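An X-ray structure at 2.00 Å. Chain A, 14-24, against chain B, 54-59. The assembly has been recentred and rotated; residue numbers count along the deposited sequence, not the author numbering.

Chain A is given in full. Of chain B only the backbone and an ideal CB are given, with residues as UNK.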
# COMPACT_ATOMS: atom_id res chain seq x y z
N LEU A 14 -14.67 -12.46 4.93
CA LEU A 14 -13.40 -13.17 5.06
C LEU A 14 -12.24 -12.28 4.64
O LEU A 14 -11.21 -12.20 5.33
CB LEU A 14 -13.42 -14.44 4.20
CG LEU A 14 -12.12 -15.25 4.19
CD1 LEU A 14 -11.75 -15.66 5.60
CD2 LEU A 14 -12.29 -16.48 3.31
N VAL A 15 -12.40 -11.62 3.50
CA VAL A 15 -11.38 -10.72 2.99
C VAL A 15 -11.09 -9.66 4.05
O VAL A 15 -9.93 -9.33 4.31
CB VAL A 15 -11.86 -10.04 1.68
CG1 VAL A 15 -10.82 -9.06 1.17
CG2 VAL A 15 -12.13 -11.10 0.63
N LYS A 16 -12.15 -9.14 4.66
CA LYS A 16 -12.05 -8.11 5.70
C LYS A 16 -11.23 -8.61 6.88
O LYS A 16 -10.32 -7.92 7.35
CB LYS A 16 -13.44 -7.73 6.20
CG LYS A 16 -14.35 -7.10 5.16
CD LYS A 16 -13.97 -5.67 4.87
CE LYS A 16 -14.25 -4.76 6.06
NZ LYS A 16 -13.78 -3.37 5.78
N ILE A 17 -11.58 -9.79 7.38
CA ILE A 17 -10.88 -10.39 8.51
C ILE A 17 -9.40 -10.59 8.20
O ILE A 17 -8.53 -10.21 8.99
CB ILE A 17 -11.51 -11.76 8.88
CG1 ILE A 17 -12.95 -11.55 9.36
CG2 ILE A 17 -10.69 -12.46 9.94
CD1 ILE A 17 -13.71 -12.85 9.58
N LEU A 18 -9.11 -11.18 7.05
CA LEU A 18 -7.73 -11.43 6.66
C LEU A 18 -6.96 -10.12 6.44
O LEU A 18 -5.74 -10.08 6.59
CB LEU A 18 -7.69 -12.30 5.39
CG LEU A 18 -8.14 -13.76 5.58
CD1 LEU A 18 -8.30 -14.43 4.23
CD2 LEU A 18 -7.12 -14.51 6.42
N SER A 19 -7.67 -9.05 6.09
CA SER A 19 -7.01 -7.76 5.89
C SER A 19 -6.55 -7.23 7.24
O SER A 19 -5.60 -6.46 7.32
CB SER A 19 -7.96 -6.75 5.24
OG SER A 19 -8.25 -7.12 3.90
N GLU A 20 -7.24 -7.64 8.30
CA GLU A 20 -6.89 -7.19 9.64
C GLU A 20 -5.80 -8.08 10.25
O GLU A 20 -4.89 -7.59 10.93
CB GLU A 20 -8.13 -7.18 10.54
CG GLU A 20 -7.84 -6.88 12.01
CD GLU A 20 -7.12 -5.55 12.21
OE1 GLU A 20 -7.71 -4.49 11.88
OE2 GLU A 20 -5.96 -5.56 12.70
N ASN A 21 -5.90 -9.39 10.02
CA ASN A 21 -4.92 -10.34 10.55
C ASN A 21 -4.87 -11.53 9.60
O ASN A 21 -5.68 -12.45 9.70
CB ASN A 21 -5.32 -10.83 11.94
CG ASN A 21 -4.26 -11.72 12.58
OD1 ASN A 21 -3.44 -12.33 11.88
ND2 ASN A 21 -4.28 -11.80 13.90
N SER A 22 -3.90 -11.52 8.69
CA SER A 22 -3.78 -12.59 7.71
C SER A 22 -3.19 -13.89 8.25
O SER A 22 -3.12 -14.87 7.52
CB SER A 22 -2.94 -12.12 6.52
OG SER A 22 -1.57 -12.02 6.88
N ARG A 23 -2.75 -13.91 9.51
CA ARG A 23 -2.19 -15.12 10.10
C ARG A 23 -3.19 -15.90 10.94
O ARG A 23 -2.80 -16.79 11.70
CB ARG A 23 -0.96 -14.81 10.97
CG ARG A 23 0.32 -14.53 10.19
CD ARG A 23 1.52 -14.36 11.14
NE ARG A 23 2.02 -15.62 11.68
CZ ARG A 23 2.77 -16.49 11.01
NH1 ARG A 23 3.13 -16.24 9.75
NH2 ARG A 23 3.19 -17.60 11.60
N LEU A 24 -4.47 -15.57 10.83
CA LEU A 24 -5.49 -16.28 11.58
C LEU A 24 -5.57 -17.72 11.12
O LEU A 24 -5.54 -18.00 9.92
CB LEU A 24 -6.86 -15.61 11.42
CG LEU A 24 -7.09 -14.36 12.28
CD1 LEU A 24 -8.42 -13.73 11.95
CD2 LEU A 24 -7.04 -14.75 13.75
N UNK B 54 4.07 -3.95 11.59
CA UNK B 54 2.88 -3.34 12.17
C UNK B 54 1.60 -4.13 11.96
O UNK B 54 0.67 -4.04 12.77
CB UNK B 54 2.70 -1.94 11.59
N UNK B 55 1.53 -4.89 10.88
CA UNK B 55 0.32 -5.62 10.58
C UNK B 55 0.55 -6.80 9.63
O UNK B 55 1.48 -6.80 8.83
CB UNK B 55 -0.71 -4.66 9.98
N UNK B 56 -0.31 -7.81 9.76
CA UNK B 56 -0.28 -8.99 8.91
C UNK B 56 -1.56 -8.82 8.10
O UNK B 56 -2.66 -9.00 8.64
CB UNK B 56 -0.22 -10.31 9.69
N UNK B 57 -1.43 -8.48 6.83
CA UNK B 57 -2.60 -8.25 6.00
C UNK B 57 -2.51 -8.94 4.64
O UNK B 57 -1.69 -9.85 4.45
CB UNK B 57 -2.80 -6.75 5.80
N UNK B 58 -3.35 -8.53 3.70
CA UNK B 58 -3.37 -9.13 2.37
C UNK B 58 -3.41 -8.07 1.27
O UNK B 58 -3.77 -6.92 1.52
CB UNK B 58 -4.57 -10.07 2.23
N UNK B 59 -3.01 -8.47 0.07
CA UNK B 59 -3.08 -7.58 -1.08
C UNK B 59 -4.18 -8.16 -1.96
O UNK B 59 -4.03 -9.23 -2.54
CB UNK B 59 -1.74 -7.47 -1.82

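Chain A presents the last turns of a helix, ending at Glu20(A), and then a type I turn from Asn21(A) to Leu24(A). The strand of chain B runs past this helix end, its direction at 140° to the helix axis, and the backbone carbonyls of Ser19(A) and Glu20(A) face it.

Position 54 has nothing of this stretch of chain A within 5.5 Å of its ideal CB. This stretch sets no requirement, and the residue, Arg54(B), makes no contact with it.

At position 55 the CA-to-CB bond points sideways, and the nearest atom, Glu20(A) O, is 5.2 Å from the ideal CB. Carbonyls and the Glu20(A) carboxylate favour a long polar or basic chain. Lys55(B) extends with all four chi angles t, which brings its CE to 2.9 Å from Ser19(A) O. Its NZ stays 4.5 Å from Glu20(A) OE1, a favourable pairing of charges but no salt bridge.

The backbone at position 56 is already engaged: Ser22(A) N donates to its carbonyl O at 2.8 Å. CA-to-CB points toward chain A, with the ideal CB 3.6 Å from Ser22(A) OG and 4.3 Å from Arg23(A) CG. The aliphatic part of the arginine offers a surface for an aromatic ring or a sizeable aliphatic chain. The residue is Phe56(B), with chi1 m; Arg23(A) CD lies over one face of its ring, 3.6 Å from the centroid, in a CH-pi contact. A water accepts from Phe56(B) N at 3.0 Å and donates to Glu20(A) O at 2.7 Å.

Position 57 points away overall, yet its ideal CB is only 3.2 Å from Ser19(A) O. So close to an acceptor, a short side chain with a donor is attractive; serine or threonine would suit, while alanine would leave the carbonyl without this partner. Thr57(B), with chi1 t, donates from OG1 to Ser19(A) O at 2.6 Å. Its backbone O lies 3.3 Å from Ser22(A) OG.

At position 58 CA-to-CB points sideways, with the ideal CB 4.5 Å from Leu18(A) O and 5.0 Å from Ser22(A) CB. Leu18(A) is close by and Val15(A) lies one turn back from Ser19(A), so a medium or long aliphatic chain, such as isoleucine, leucine or methionine, could touch both. Ile58(B), with chi1 p and chi2 t, places CD1 3.8 Å from Val15(A) CG1 and CG2 4.0 Å from Leu18(A) CB. Its CG1 passes 3.5 Å from Ser19(A) OG, whose proton is given to Val15(A) O at 2.8 Å.

Position 59 points away, and this stretch of chain A leaves its choice open. Ile59(B) makes no contact here.

Chain B, residues 54-59: RKFTII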
# COMPACT_ATOMS: atom_id res chain seq x y z
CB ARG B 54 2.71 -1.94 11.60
CG ARG B 54 3.81 -0.96 11.99
CD ARG B 54 3.89 0.18 10.99
NE ARG B 54 2.58 0.50 10.44
CZ ARG B 54 2.36 1.40 9.49
NH1 ARG B 54 1.12 1.61 9.05
NH2 ARG B 54 3.37 2.10 8.97
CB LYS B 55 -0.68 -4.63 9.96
CG LYS B 55 -2.06 -5.15 9.67
CD LYS B 55 -2.89 -4.03 9.07
CE LYS B 55 -4.36 -4.38 9.00
NZ LYS B 55 -5.14 -3.26 8.40
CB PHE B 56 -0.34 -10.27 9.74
CG PHE B 56 0.93 -10.58 10.46
CD1 PHE B 56 1.94 -11.30 9.84
CD2 PHE B 56 1.14 -10.12 11.76
CE1 PHE B 56 3.15 -11.56 10.49
CE2 PHE B 56 2.35 -10.37 12.42
CZ PHE B 56 3.35 -11.09 11.78
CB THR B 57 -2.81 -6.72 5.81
OG1 THR B 57 -4.06 -6.46 5.17
CG2 THR B 57 -1.68 -6.12 4.99
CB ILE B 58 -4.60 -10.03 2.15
CG1 ILE B 58 -5.88 -9.20 2.33
CG2 ILE B 58 -4.59 -11.19 3.14
CD1 ILE B 58 -7.16 -9.94 1.95
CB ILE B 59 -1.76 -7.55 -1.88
CG1 ILE B 59 -0.65 -6.92 -1.05
CG2 ILE B 59 -1.96 -6.75 -3.16
CD1 ILE B 59 0.68 -6.84 -1.77
O HOH W 1 -2.37 -8.06 11.89
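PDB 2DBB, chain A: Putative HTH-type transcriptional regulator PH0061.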